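Local coordinates for protein beta-lactamase/D-alanine Carboxypeptidase (Yersinia pestis, PDB 3RJU) that probably acts as a serine hydrolase of the beta-lactamase/D-alanine carboxypeptidase type, on beta-lactams or D-alanyl peptides, at residues I310-M315 and D340-L345. Residues are numbered along the deposited sequence; the frame is centred on the assembly and turned at random. Where two conformers were deposited one is given.
Sequences ITYMAM and DGVNQL
With CG of Tyr312 anti to its backbone N (chi1 -177°), and CG of Asn343 beside its own N, the phenol and the amide meet between strand 309-316 and helix 336-349. The two side chains cross at about a right angle, with ring and amide planes steeply inclined. Tyr312 OH donates to Asn343 OD1 over 2.7 Å, reaching a lone pair in the carbonyl plane at a C=O...O angle of 112°. Tyrosine suits the place because its ring spans from strand to helix and carries the hydroxyl to Asn343; asparagine supplies an uncharged acceptor, and the bond pairs the buried phenol OH with the amide oxygen. Val342 meets the same ring at its edge, CG1 lying 3.7 Å from Tyr312 CD2. Such a helix laid on an antiparallel sheet is the packing expected in the alpha/beta domain of the serine beta-lactamase fold, and here the axes of 310-315 and 340-345 approach to 9.0 Å and run in nearly the same direction, 21° apart. Ala314, two residues on from Tyr312 and so on the same face of the strand, offers just a methyl: its CB packs 3.9 Å from Val342 CG1, and this small side chain suits the close approach of the helix. Beta-branched Val342 also rests on Val323 and Val325 of the neighbouring strand, while Met313 (selenomethionine here), pointing away from 340-345, packs against helix 233-241.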
ATOM      1  N   ILE A 310       6.029   9.973  -0.987  1.00  7.75           N
ATOM      2  CA  ILE A 310       4.647   9.726  -1.390  1.00  7.20           C
ATOM      3  C   ILE A 310       4.633   8.713  -2.533  1.00  7.05           C
ATOM      4  O   ILE A 310       5.510   8.724  -3.408  1.00  8.96           O
ATOM      5  CB  ILE A 310       3.875  11.005  -1.778  1.00  7.73           C
ATOM      6  CG1 ILE A 310       4.624  11.828  -2.843  1.00  7.22           C
ATOM      7  CG2 ILE A 310       3.558  11.831  -0.517  1.00 10.20           C
ATOM      8  CD1 ILE A 310       3.770  12.969  -3.377  1.00  8.50           C
ATOM      9  N   THR A 311       3.648   7.819  -2.513  1.00  7.82           N
ATOM     10  CA  THR A 311       3.568   6.762  -3.500  1.00  8.67           C
ATOM     11  C   THR A 311       2.144   6.616  -3.987  1.00  8.29           C
ATOM     12  O   THR A 311       1.185   6.964  -3.296  1.00  8.63           O
ATOM     13  CB  THR A 311       4.012   5.390  -2.919  1.00  8.72           C
ATOM     14  OG1 THR A 311       3.357   5.171  -1.670  1.00  9.63           O
ATOM     15  CG2 THR A 311       5.518   5.349  -2.683  1.00  9.81           C
ATOM     16  N   TYR A 312       2.008   6.105  -5.198  1.00  7.65           N
ATOM     17  CA  TYR A 312       0.689   5.860  -5.748  1.00  7.73           C
ATOM     18  C   TYR A 312       0.795   4.749  -6.767  1.00  8.09           C
ATOM     19  O   TYR A 312       1.742   4.702  -7.573  1.00  8.72           O
ATOM     20  CB  TYR A 312       0.154   7.138  -6.391  1.00  7.88           C
ATOM     21  CG  TYR A 312      -1.255   7.075  -6.950  1.00  8.03           C
ATOM     22  CD1 TYR A 312      -2.343   6.714  -6.136  1.00  8.25           C
ATOM     23  CD2 TYR A 312      -1.509   7.397  -8.291  1.00  8.20           C
ATOM     24  CE1 TYR A 312      -3.637   6.682  -6.645  1.00  8.54           C
ATOM     25  CE2 TYR A 312      -2.804   7.369  -8.804  1.00  8.50           C
ATOM     26  CZ  TYR A 312      -3.860   7.002  -7.980  1.00  8.58           C
ATOM     27  OH  TYR A 312      -5.155   6.959  -8.475  1.00  8.59           O
HETATM   28  N   MSE A 313      -0.179   3.848  -6.741  1.00  8.65           N
HETATM   29  CA  MSE A 313      -0.272   2.820  -7.760  1.00  8.01           C
HETATM   30  C   MSE A 313      -1.682   2.869  -8.324  1.00  8.95           C
HETATM   31  O   MSE A 313      -2.650   2.906  -7.558  1.00  9.75           O
HETATM   32  CB  MSE A 313      -0.005   1.427  -7.173  1.00  8.49           C
HETATM   33  CG  MSE A 313      -0.050   0.331  -8.231  1.00 10.06           C
HETATM   34 SE   MSE A 313       0.448  -1.411  -7.552  0.76 13.81          SE
HETATM   35  CE  MSE A 313       2.266  -1.008  -6.996  1.00 11.85           C
ATOM     36  N   ALA A 314      -1.798   2.908  -9.650  1.00  8.55           N
ATOM     37  CA  ALA A 314      -3.104   2.973 -10.294  1.00  9.10           C
ATOM     38  C   ALA A 314      -3.093   1.970 -11.423  1.00  8.93           C
ATOM     39  O   ALA A 314      -2.143   1.928 -12.213  1.00  8.97           O
ATOM     40  CB  ALA A 314      -3.365   4.385 -10.844  1.00  9.76           C
HETATM   41  N   MSE A 315      -4.139   1.170 -11.551  0.53  8.84           N
HETATM   42  CA  MSE A 315      -4.127   0.242 -12.657  0.53 10.21           C
HETATM   43  C   MSE A 315      -5.507  -0.053 -13.185  0.53  8.19           C
HETATM   44  O   MSE A 315      -6.518   0.139 -12.495  0.53  9.60           O
HETATM   45  CB  MSE A 315      -3.427  -1.057 -12.275  0.53 12.25           C
HETATM   46  CG  MSE A 315      -4.141  -1.845 -11.204  0.53 12.72           C
HETATM   47 SE   MSE A 315      -3.442  -3.658 -11.026  0.53 15.52          SE
HETATM   48  CE  MSE A 315      -1.679  -3.268 -10.279  0.53 16.64           C
ATOM     49  N   ASP A 340      -3.112  12.839  -9.494  1.00 10.22           N
ATOM     50  CA  ASP A 340      -3.957  13.292 -10.605  1.00 10.07           C
ATOM     51  C   ASP A 340      -3.228  13.104 -11.943  1.00  9.46           C
ATOM     52  O   ASP A 340      -3.830  12.684 -12.938  1.00  9.99           O
ATOM     53  CB  ASP A 340      -4.344  14.763 -10.470  1.00  9.13           C
ATOM     54  CG  ASP A 340      -5.449  15.017  -9.441  1.00 11.07           C
ATOM     55  OD1 ASP A 340      -6.129  14.061  -8.962  1.00 11.98           O
ATOM     56  OD2 ASP A 340      -5.654  16.214  -9.132  1.00 11.17           O
ATOM     57  N   GLY A 341      -1.932  13.418 -11.974  1.00  9.09           N
ATOM     58  CA  GLY A 341      -1.147  13.245 -13.186  1.00  9.79           C
ATOM     59  C   GLY A 341      -1.058  11.788 -13.609  1.00  9.41           C
ATOM     60  O   GLY A 341      -1.166  11.463 -14.793  1.00 11.22           O
ATOM     61  N   VAL A 342      -0.852  10.899 -12.639  1.00  8.30           N
ATOM     62  CA  VAL A 342      -0.858   9.468 -12.937  1.00  8.38           C
ATOM     63  C   VAL A 342      -2.207   9.015 -13.507  1.00  9.65           C
ATOM     64  O   VAL A 342      -2.252   8.266 -14.482  1.00  9.82           O
ATOM     65  CB  VAL A 342      -0.461   8.629 -11.698  1.00  8.76           C
ATOM     66  CG1 VAL A 342      -0.810   7.155 -11.893  1.00  9.43           C
ATOM     67  CG2 VAL A 342       1.033   8.820 -11.376  1.00  9.70           C
ATOM     68  N   ASN A 343      -3.306   9.478 -12.920  1.00  9.45           N
ATOM     69  CA  ASN A 343      -4.619   9.072 -13.406  1.00  9.62           C
ATOM     70  C   ASN A 343      -4.847   9.533 -14.841  1.00 10.38           C
ATOM     71  O   ASN A 343      -5.401   8.801 -15.662  1.00 10.13           O
ATOM     72  CB  ASN A 343      -5.735   9.573 -12.482  1.00 10.08           C
ATOM     73  CG  ASN A 343      -5.710   8.891 -11.124  1.00  9.48           C
ATOM     74  OD1 ASN A 343      -5.270   7.728 -11.011  1.00 11.88           O
ATOM     75  ND2 ASN A 343      -6.170   9.607 -10.079  1.00  9.31           N
ATOM     76  N   GLN A 344      -4.397  10.744 -15.146  1.00  9.61           N
ATOM     77  CA  GLN A 344      -4.509  11.238 -16.509  1.00 11.09           C
ATOM     78  C   GLN A 344      -3.620  10.468 -17.478  1.00 10.23           C
ATOM     79  O   GLN A 344      -4.010  10.228 -18.622  1.00 10.86           O
ATOM     80  CB  GLN A 344      -4.218  12.733 -16.555  1.00 12.88           C
ATOM     81  CG  GLN A 344      -5.290  13.519 -15.849  1.00 15.03           C
ATOM     82  CD  GLN A 344      -4.944  14.975 -15.691  1.00 18.56           C
ATOM     83  OE1 GLN A 344      -4.095  15.508 -16.411  1.00 20.92           O
ATOM     84  NE2 GLN A 344      -5.603  15.639 -14.746  1.00 18.94           N
ATOM     85  N   LEU A 345      -2.424  10.091 -17.027  1.00 10.02           N
ATOM     86  CA  LEU A 345      -1.565   9.217 -17.822  1.00 10.21           C
ATOM     87  C   LEU A 345      -2.285   7.892 -18.118  1.00 10.07           C
ATOM     88  O   LEU A 345      -2.313   7.424 -19.257  1.00 10.55           O
ATOM     89  CB  LEU A 345      -0.242   8.954 -17.098  1.00 10.11           C
ATOM     90  CG  LEU A 345       0.686   7.877 -17.693  1.00  9.09           C
ATOM     91  CD1 LEU A 345       1.051   8.152 -19.160  1.00 10.09           C
ATOM     92  CD2 LEU A 345       1.940   7.763 -16.842  1.00 10.01           C
TER